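Local coordinates for S-M checkpoint control protein RAD4 (Schizosaccharomyces pombe, PDB 4BU0) that is essential for DNA replication and the checkpoint coupling S and M phases, and binds phosphorylated Crb2 through its paired BRCT domains, at residues S4-I12 / W74-W82; A49-Y57 / L98-R106. All coordinates share one frame; numbering follows the deposited sequence.

Contact 1 lies within the first BRCT domain, where the residues leading into strand 11-15 pack against helix 74-83. Contact 2 joins that domain to the second: segment 49-57, from the end of strand 46-49 through a loop into helix 55-63, meets the linker segment 98-106, which runs into strand 106-110. Their centres are about 21 Å apart and their nearest atoms about 6 Å, so the two do not touch. Strand 46-49 connects them, since its Ile48 touches Ile12 and Ile75 of contact 1 and its last residue, Ala49, belongs to contact 2. The bound Crb2 phosphopeptide is reached from contact 2, where Lys56 NZ hydrogen-bonds a modified side chain and Pro55 and Lys56 pack on apolar side chains of the peptide.

Contact 1: S4-I12 / W74-W82; sequences SKPLKGFVI and WIPVLYESW
Trp74, at the start of helix 74-83, turns the rim of its indole to segment 4-12: Phe10 CD2 lies near the plane of the indole, 3.8 Å from CH2, while Ile12 CD1 approaches CZ3 at a slant. Its torsion accounts for this reach, CG being anti to the backbone N (chi1 175°), and NE1 is satisfied by Leu92 O. Phe10 is itself covered by its own segment, with Leu7 CD2 centred over one face of its ring, and it stacks on His46. At the next residue, Ile75 CD1 touches two methyls, Leu7 CD1 at 3.5 Å and, tip to tip, Ile12 CD1 at 3.7 Å. These contacts belong to the BRCT fold, a parallel four-stranded sheet of order 2-1-3-4 flanked by helices; here the C-terminal helix of the first domain closes over the N-terminal residues and the start of the inner strand 11-15. One turn on from Trp74, Leu78 continues the apolar row, its CD2 meeting Leu7 CD2 end on at 3.7 Å. Pro6 lies across one face of the Trp82 indole in a CH-pi contact, CG 3.7 Å from the centroid of the five-membered ring and 26° off its normal, with CD over the same face. Lys5 NZ comes obliquely to within 3.8 Å of Trp82 CZ2, but its hydrogen bond goes to Lys31 O, and Ser4 N sits at the indole edge, 3.6 Å from NE1.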
loop_
_atom_site.group_PDB
_atom_site.type_symbol
_atom_site.label_atom_id
_atom_site.label_comp_id
_atom_site.label_asym_id
_atom_site.label_seq_id
_atom_site.Cartn_x
_atom_site.Cartn_y
_atom_site.Cartn_z
ATOM N N SER A 4 -23.952 0.451 20.055
ATOM C CA SER A 4 -23.646 1.638 20.857
ATOM C C SER A 4 -22.132 1.770 21.082
ATOM O O SER A 4 -21.543 1.078 21.911
ATOM C CB SER A 4 -24.402 1.626 22.186
ATOM O OG SER A 4 -24.113 2.779 22.965
ATOM N N LYS A 5 -21.530 2.708 20.342
ATOM C CA LYS A 5 -20.108 3.047 20.299
ATOM C C LYS A 5 -19.241 1.786 20.071
ATOM O O LYS A 5 -18.299 1.539 20.851
ATOM C CB LYS A 5 -19.656 3.842 21.541
ATOM C CG LYS A 5 -20.574 5.007 21.943
ATOM C CD LYS A 5 -20.692 6.114 20.896
ATOM C CE LYS A 5 -22.120 6.300 20.448
ATOM N NZ LYS A 5 -22.446 5.461 19.263
ATOM N N PRO A 6 -19.439 1.033 18.954
ATOM C CA PRO A 6 -18.581 -0.141 18.705
ATOM C C PRO A 6 -17.109 0.207 18.563
ATOM O O PRO A 6 -16.273 -0.662 18.818
ATOM C CB PRO A 6 -19.075 -0.696 17.363
ATOM C CG PRO A 6 -20.384 -0.082 17.126
ATOM C CD PRO A 6 -20.453 1.197 17.887
ATOM N N LEU A 7 -16.788 1.459 18.092
ATOM C CA LEU A 7 -15.384 1.834 17.893
ATOM C C LEU A 7 -14.817 2.663 19.036
ATOM O O LEU A 7 -13.788 3.306 18.853
ATOM C CB LEU A 7 -15.168 2.555 16.549
ATOM C CG LEU A 7 -15.465 1.719 15.295
ATOM C CD1 LEU A 7 -14.993 2.477 14.055
ATOM C CD2 LEU A 7 -14.758 0.335 15.335
ATOM N N LYS A 8 -15.427 2.608 20.240
ATOM C CA LYS A 8 -14.817 3.270 21.397
ATOM C C LYS A 8 -13.378 2.738 21.597
ATOM O O LYS A 8 -13.157 1.528 21.482
ATOM C CB LYS A 8 -15.656 2.997 22.654
ATOM C CG LYS A 8 -15.087 3.685 23.904
ATOM C CD LYS A 8 -16.068 3.616 25.076
ATOM C CE LYS A 8 -15.558 4.421 26.252
ATOM N NZ LYS A 8 -16.465 4.333 27.431
ATOM N N GLY A 9 -12.432 3.654 21.769
ATOM C CA GLY A 9 -11.041 3.266 21.946
ATOM C C GLY A 9 -10.242 3.237 20.658
ATOM O O GLY A 9 -9.001 3.195 20.700
ATOM N N PHE A 10 -10.932 3.239 19.492
ATOM C CA PHE A 10 -10.208 3.307 18.220
ATOM C C PHE A 10 -9.808 4.736 17.936
ATOM O O PHE A 10 -10.556 5.663 18.269
ATOM C CB PHE A 10 -11.084 2.803 17.056
ATOM C CG PHE A 10 -11.257 1.320 16.934
ATOM C CD1 PHE A 10 -11.887 0.589 17.938
ATOM C CD2 PHE A 10 -10.887 0.662 15.766
ATOM C CE1 PHE A 10 -12.066 -0.792 17.807
ATOM C CE2 PHE A 10 -11.087 -0.721 15.623
ATOM C CZ PHE A 10 -11.658 -1.439 16.648
ATOM N N VAL A 11 -8.640 4.934 17.287
ATOM C CA VAL A 11 -8.134 6.261 16.940
ATOM C C VAL A 11 -7.750 6.147 15.480
ATOM O O VAL A 11 -6.781 5.460 15.145
ATOM C CB VAL A 11 -6.986 6.744 17.855
ATOM C CG1 VAL A 11 -6.548 8.150 17.456
ATOM C CG2 VAL A 11 -7.415 6.716 19.328
ATOM N N ILE A 12 -8.559 6.770 14.622
ATOM C CA ILE A 12 -8.383 6.621 13.178
ATOM C C ILE A 12 -7.751 7.842 12.545
ATOM O O ILE A 12 -8.030 8.968 12.916
ATOM C CB ILE A 12 -9.781 6.310 12.595
ATOM C CG1 ILE A 12 -10.225 4.891 13.066
ATOM C CG2 ILE A 12 -9.844 6.478 11.047
ATOM C CD1 ILE A 12 -11.694 4.615 12.961
ATOM N N TRP A 74 -13.401 0.240 4.686
ATOM C CA TRP A 74 -13.673 -0.304 6.007
ATOM C C TRP A 74 -14.764 0.425 6.788
ATOM O O TRP A 74 -15.768 -0.184 7.162
ATOM C CB TRP A 74 -12.378 -0.370 6.834
ATOM C CG TRP A 74 -12.602 -0.808 8.245
ATOM C CD1 TRP A 74 -13.345 -1.880 8.671
ATOM C CD2 TRP A 74 -12.136 -0.140 9.421
ATOM N NE1 TRP A 74 -13.361 -1.923 10.058
ATOM C CE2 TRP A 74 -12.618 -0.873 10.537
ATOM C CE3 TRP A 74 -11.317 0.985 9.642
ATOM C CZ2 TRP A 74 -12.351 -0.479 11.859
ATOM C CZ3 TRP A 74 -11.020 1.344 10.957
ATOM C CH2 TRP A 74 -11.548 0.619 12.040
ATOM N N ILE A 75 -14.579 1.716 7.027
ATOM C CA ILE A 75 -15.533 2.446 7.864
ATOM C C ILE A 75 -16.926 2.514 7.204
ATOM O O ILE A 75 -17.906 2.190 7.875
ATOM C CB ILE A 75 -14.994 3.826 8.254
ATOM C CG1 ILE A 75 -13.825 3.711 9.294
ATOM C CG2 ILE A 75 -16.133 4.743 8.758
ATOM C CD1 ILE A 75 -14.238 3.091 10.686
ATOM N N PRO A 76 -17.066 2.851 5.907
ATOM C CA PRO A 76 -18.412 2.836 5.326
ATOM C C PRO A 76 -19.096 1.473 5.412
ATOM O O PRO A 76 -20.296 1.424 5.689
ATOM C CB PRO A 76 -18.147 3.236 3.869
ATOM C CG PRO A 76 -16.949 4.143 3.964
ATOM C CD PRO A 76 -16.074 3.390 4.958
ATOM N N VAL A 77 -18.348 0.345 5.229
ATOM C CA VAL A 77 -18.971 -0.966 5.296
ATOM C C VAL A 77 -19.392 -1.291 6.753
ATOM O O VAL A 77 -20.508 -1.786 6.999
ATOM C CB VAL A 77 -18.064 -2.072 4.688
ATOM C CG1 VAL A 77 -18.622 -3.466 4.959
ATOM C CG2 VAL A 77 -17.898 -1.857 3.175
ATOM N N LEU A 78 -18.510 -1.022 7.730
ATOM C CA LEU A 78 -18.872 -1.301 9.115
ATOM C C LEU A 78 -20.050 -0.415 9.565
ATOM O O LEU A 78 -21.002 -0.908 10.198
ATOM C CB LEU A 78 -17.645 -1.033 10.001
ATOM C CG LEU A 78 -17.890 -1.104 11.500
ATOM C CD1 LEU A 78 -18.287 -2.559 11.923
ATOM C CD2 LEU A 78 -16.625 -0.669 12.246
ATOM N N TYR A 79 -19.990 0.879 9.205
ATOM C CA TYR A 79 -21.087 1.789 9.546
ATOM C C TYR A 79 -22.404 1.286 8.967
ATOM O O TYR A 79 -23.419 1.283 9.671
ATOM C CB TYR A 79 -20.782 3.170 8.965
ATOM C CG TYR A 79 -21.833 4.190 9.323
ATOM C CD1 TYR A 79 -21.783 4.870 10.531
ATOM C CD2 TYR A 79 -22.859 4.500 8.436
ATOM C CE1 TYR A 79 -22.723 5.836 10.854
ATOM C CE2 TYR A 79 -23.800 5.480 8.743
ATOM C CZ TYR A 79 -23.743 6.124 9.963
ATOM O OH TYR A 79 -24.666 7.100 10.270
ATOM N N GLU A 80 -22.385 0.827 7.694
ATOM C CA GLU A 80 -23.617 0.336 7.091
ATOM C C GLU A 80 -24.217 -0.834 7.860
ATOM O O GLU A 80 -25.429 -0.869 8.098
ATOM C CB GLU A 80 -23.345 -0.065 5.646
ATOM C CG GLU A 80 -24.628 -0.235 4.856
ATOM C CD GLU A 80 -25.448 1.040 4.759
ATOM O OE1 GLU A 80 -24.862 2.148 4.680
ATOM O OE2 GLU A 80 -26.690 0.925 4.830
ATOM N N SER A 81 -23.380 -1.784 8.304
ATOM C CA SER A 81 -23.890 -2.927 9.055
ATOM C C SER A 81 -24.469 -2.479 10.384
ATOM O O SER A 81 -25.568 -2.906 10.772
ATOM C CB SER A 81 -22.790 -3.959 9.290
ATOM O OG SER A 81 -22.511 -4.693 8.111
ATOM N N TRP A 82 -23.769 -1.584 11.070
ATOM C CA TRP A 82 -24.187 -1.093 12.365
ATOM C C TRP A 82 -25.505 -0.299 12.311
ATOM O O TRP A 82 -26.392 -0.543 13.132
ATOM C CB TRP A 82 -23.057 -0.214 12.894
ATOM C CG TRP A 82 -23.348 0.388 14.228
ATOM C CD1 TRP A 82 -23.518 -0.279 15.410
ATOM C CD2 TRP A 82 -23.410 1.780 14.535
ATOM N NE1 TRP A 82 -23.682 0.621 16.438
ATOM C CE2 TRP A 82 -23.612 1.892 15.931
ATOM C CE3 TRP A 82 -23.280 2.953 13.769
ATOM C CZ2 TRP A 82 -23.670 3.130 16.578
ATOM C CZ3 TRP A 82 -23.335 4.178 14.415
ATOM C CH2 TRP A 82 -23.575 4.259 15.796
#

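Contact 2: A49-Y57 / L98-R106. Unlike the reference sequence in segment 98-106: Leu98 (reference Phe).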
loop_
_atom_site.group_PDB
_atom_site.type_symbol
_atom_site.label_atom_id
_atom_site.label_comp_id
_atom_site.label_asym_id
_atom_site.label_seq_id
_atom_site.Cartn_x
_atom_site.Cartn_y
_atom_site.Cartn_z
ATOM N N ALA A 49 -5.489 4.120 4.394
ATOM C CA ALA A 49 -4.546 4.619 3.390
ATOM C C ALA A 49 -5.024 4.464 1.960
ATOM O O ALA A 49 -5.569 3.413 1.603
ATOM C CB ALA A 49 -3.240 3.858 3.545
ATOM N N GLY A 50 -4.744 5.491 1.143
ATOM C CA GLY A 50 -5.085 5.488 -0.276
ATOM C C GLY A 50 -3.874 5.382 -1.177
ATOM O O GLY A 50 -4.018 5.399 -2.405
ATOM N N ASP A 51 -2.672 5.279 -0.560
ATOM C CA ASP A 51 -1.370 5.207 -1.232
ATOM C C ASP A 51 -0.326 4.773 -0.230
ATOM O O ASP A 51 -0.538 4.941 0.973
ATOM C CB ASP A 51 -0.996 6.590 -1.815
ATOM C CG ASP A 51 0.098 6.584 -2.871
ATOM O OD1 ASP A 51 0.433 5.487 -3.378
ATOM O OD2 ASP A 51 0.548 7.681 -3.262
ATOM N N PHE A 52 0.802 4.250 -0.699
ATOM C CA PHE A 52 1.912 3.866 0.162
ATOM C C PHE A 52 2.982 4.957 0.187
ATOM O O PHE A 52 3.822 4.945 1.085
ATOM C CB PHE A 52 2.549 2.541 -0.329
ATOM C CG PHE A 52 3.139 2.656 -1.720
ATOM C CD1 PHE A 52 4.440 3.088 -1.904
ATOM C CD2 PHE A 52 2.381 2.352 -2.840
ATOM C CE1 PHE A 52 4.963 3.261 -3.198
ATOM C CE2 PHE A 52 2.906 2.505 -4.125
ATOM C CZ PHE A 52 4.193 2.955 -4.294
ATOM N N ASP A 53 2.997 5.870 -0.814
ATOM C CA ASP A 53 4.063 6.855 -0.924
ATOM C C ASP A 53 3.719 8.132 -0.173
ATOM O O ASP A 53 3.546 9.196 -0.779
ATOM C CB ASP A 53 4.374 7.165 -2.399
ATOM C CG ASP A 53 5.681 7.911 -2.581
ATOM O OD1 ASP A 53 6.426 8.060 -1.582
ATOM O OD2 ASP A 53 5.967 8.340 -3.725
ATOM N N THR A 54 3.582 8.012 1.140
ATOM C CA THR A 54 3.316 9.163 2.005
ATOM C C THR A 54 4.125 9.061 3.288
ATOM O O THR A 54 4.362 7.959 3.790
ATOM C CB THR A 54 1.811 9.307 2.390
ATOM O OG1 THR A 54 1.496 8.365 3.422
ATOM C CG2 THR A 54 0.851 9.209 1.204
ATOM N N PRO A 55 4.439 10.211 3.927
ATOM C CA PRO A 55 5.144 10.164 5.210
ATOM C C PRO A 55 4.401 9.382 6.318
ATOM O O PRO A 55 5.044 8.674 7.108
ATOM C CB PRO A 55 5.261 11.648 5.582
ATOM C CG PRO A 55 5.312 12.346 4.289
ATOM C CD PRO A 55 4.321 11.601 3.431
ATOM N N LYS A 56 3.044 9.484 6.369
ATOM C CA LYS A 56 2.282 8.727 7.379
ATOM C C LYS A 56 2.417 7.232 7.146
ATOM O O LYS A 56 2.648 6.463 8.073
ATOM C CB LYS A 56 0.792 9.087 7.342
ATOM C CG LYS A 56 0.446 10.454 7.951
ATOM C CD LYS A 56 -1.046 10.724 7.789
ATOM C CE LYS A 56 -1.445 12.057 8.419
ATOM N NZ LYS A 56 -2.851 12.395 8.057
ATOM N N TYR A 57 2.238 6.804 5.863
ATOM C CA TYR A 57 2.355 5.388 5.579
ATOM C C TYR A 57 3.754 4.891 5.889
ATOM O O TYR A 57 3.920 3.847 6.513
ATOM C CB TYR A 57 2.013 5.130 4.099
ATOM C CG TYR A 57 1.965 3.665 3.734
ATOM C CD1 TYR A 57 3.139 2.929 3.543
ATOM C CD2 TYR A 57 0.751 3.026 3.503
ATOM C CE1 TYR A 57 3.098 1.580 3.204
ATOM C CE2 TYR A 57 0.698 1.676 3.136
ATOM C CZ TYR A 57 1.881 0.968 2.953
ATOM O OH TYR A 57 1.838 -0.361 2.586
ATOM N N LEU A 98 -8.447 -5.030 5.548
ATOM C CA LEU A 98 -7.064 -4.595 5.591
ATOM C C LEU A 98 -6.683 -4.153 4.191
ATOM O O LEU A 98 -7.131 -4.757 3.199
ATOM C CB LEU A 98 -6.147 -5.755 6.047
ATOM C CG LEU A 98 -6.284 -6.167 7.488
ATOM C CD1 LEU A 98 -5.531 -7.503 7.740
ATOM C CD2 LEU A 98 -5.735 -5.120 8.409
ATOM N N LEU A 99 -5.848 -3.128 4.091
ATOM C CA LEU A 99 -5.418 -2.709 2.760
ATOM C C LEU A 99 -4.536 -3.790 2.136
ATOM O O LEU A 99 -3.664 -4.332 2.834
ATOM C CB LEU A 99 -4.620 -1.415 2.855
ATOM C CG LEU A 99 -4.360 -0.691 1.515
ATOM C CD1 LEU A 99 -5.672 -0.049 0.927
ATOM C CD2 LEU A 99 -3.301 0.387 1.676
ATOM N N PRO A 100 -4.739 -4.124 0.838
ATOM C CA PRO A 100 -3.839 -5.094 0.183
ATOM C C PRO A 100 -2.407 -4.594 0.286
ATOM O O PRO A 100 -2.169 -3.397 0.123
ATOM C CB PRO A 100 -4.331 -5.099 -1.266
ATOM C CG PRO A 100 -5.816 -4.746 -1.140
ATOM C CD PRO A 100 -5.790 -3.648 -0.090
ATOM N N THR A 101 -1.456 -5.489 0.560
ATOM C CA THR A 101 -0.084 -5.065 0.815
ATOM C C THR A 101 0.476 -4.212 -0.291
ATOM O O THR A 101 1.120 -3.186 -0.015
ATOM C CB THR A 101 0.804 -6.294 1.028
ATOM O OG1 THR A 101 0.314 -6.968 2.195
ATOM C CG2 THR A 101 2.276 -5.923 1.240
ATOM N N LEU A 102 0.233 -4.624 -1.561
ATOM C CA LEU A 102 0.799 -3.931 -2.716
ATOM C C LEU A 102 -0.187 -2.983 -3.415
ATOM O O LEU A 102 -0.039 -2.665 -4.601
ATOM C CB LEU A 102 1.366 -4.973 -3.703
ATOM C CG LEU A 102 2.428 -5.887 -3.079
ATOM C CD1 LEU A 102 2.929 -6.894 -4.110
ATOM C CD2 LEU A 102 3.640 -5.083 -2.523
ATOM N N PHE A 103 -1.157 -2.444 -2.642
ATOM C CA PHE A 103 -2.099 -1.473 -3.163
ATOM C C PHE A 103 -1.320 -0.309 -3.781
ATOM O O PHE A 103 -0.389 0.235 -3.151
ATOM C CB PHE A 103 -3.014 -0.991 -2.014
ATOM C CG PHE A 103 -4.123 -0.086 -2.458
ATOM C CD1 PHE A 103 -5.205 -0.585 -3.177
ATOM C CD2 PHE A 103 -4.082 1.271 -2.183
ATOM C CE1 PHE A 103 -6.240 0.266 -3.595
ATOM C CE2 PHE A 103 -5.116 2.115 -2.589
ATOM C CZ PHE A 103 -6.187 1.605 -3.291
ATOM N N LYS A 104 -1.690 0.037 -5.018
ATOM C CA LYS A 104 -1.114 1.133 -5.807
ATOM C C LYS A 104 0.306 0.844 -6.306
ATOM O O LYS A 104 0.888 1.716 -6.975
ATOM C CB LYS A 104 -1.134 2.495 -5.092
ATOM C CG LYS A 104 -2.550 3.067 -4.936
ATOM C CD LYS A 104 -3.107 3.656 -6.208
ATOM C CE LYS A 104 -4.240 4.618 -5.924
ATOM N NZ LYS A 104 -5.524 3.911 -5.680
ATOM N N CYS A 105 0.844 -0.354 -6.040
ATOM C CA CYS A 105 2.149 -0.691 -6.625
ATOM C C CYS A 105 1.930 -1.120 -8.058
ATOM O O CYS A 105 0.958 -1.818 -8.357
ATOM C CB CYS A 105 2.859 -1.797 -5.851
ATOM S SG CYS A 105 3.393 -1.311 -4.202
ATOM N N ARG A 106 2.889 -0.768 -8.924
ATOM C CA ARG A 106 2.906 -1.153 -10.343
ATOM C C ARG A 106 4.290 -1.706 -10.523
ATOM O O ARG A 106 5.261 -0.946 -10.478
ATOM C CB ARG A 106 2.621 0.048 -11.250
ATOM C CG ARG A 106 1.230 0.626 -10.993
ATOM C CD ARG A 106 0.894 1.784 -11.940
ATOM N NE ARG A 106 0.548 1.284 -13.271
ATOM C CZ ARG A 106 -0.658 0.847 -13.626
ATOM N NH1 ARG A 106 -1.664 0.861 -12.754
ATOM N NH2 ARG A 106 -0.868 0.386 -14.851
HETATM O O HOH W 1 -6.622 5.562 -3.401
HETATM O O HOH W 2 -0.383 -1.492 2.056
#
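Phe52 CG stands between its backbone N and carbonyl carbon (chi1 62°), which swings the ring toward Cys105, whose SG lies anti to its own carbonyl carbon (chi1 -68°). The two meet in a sulfur-aromatic contact, SG 4.3 Å from the ring centroid and 29° off the normal, hence oblique. This joins the loop before helix 55-63 of the first BRCT domain to the linker that enters strand 106-110 of the second, so it is an interdomain contact of the tandem pair. No direct hydrogen bond crosses it. The edge of the Phe52 ring instead faces two backbone carbonyls near its plane, CD2 lying 3.5 Å from Phe103 O and CE2 3.6 Å from Lys104 O. A serine in place of Phe52 would probably leave Cys105 SG without its aromatic neighbour and open a gap beside these carbonyls. Gly50 O lies near the plane of the Phe103 ring, 3.5 Å from CE2, while Leu99 CD1 sits over one face, offset toward the rim. Leu99 also packs on Ala49, CD2 to CB 3.9 Å. Phe52 CA sits over the centre of one face of the Tyr57 ring, whose OH has its hydrogen bond with Val177 N. The Lys104 chain, bent at chi2 and chi4, runs past Gly50 O, and water 1 bridges the pair, donating to Gly50 O at 2.8 Å and accepting from Lys104 NZ at 3.0 Å.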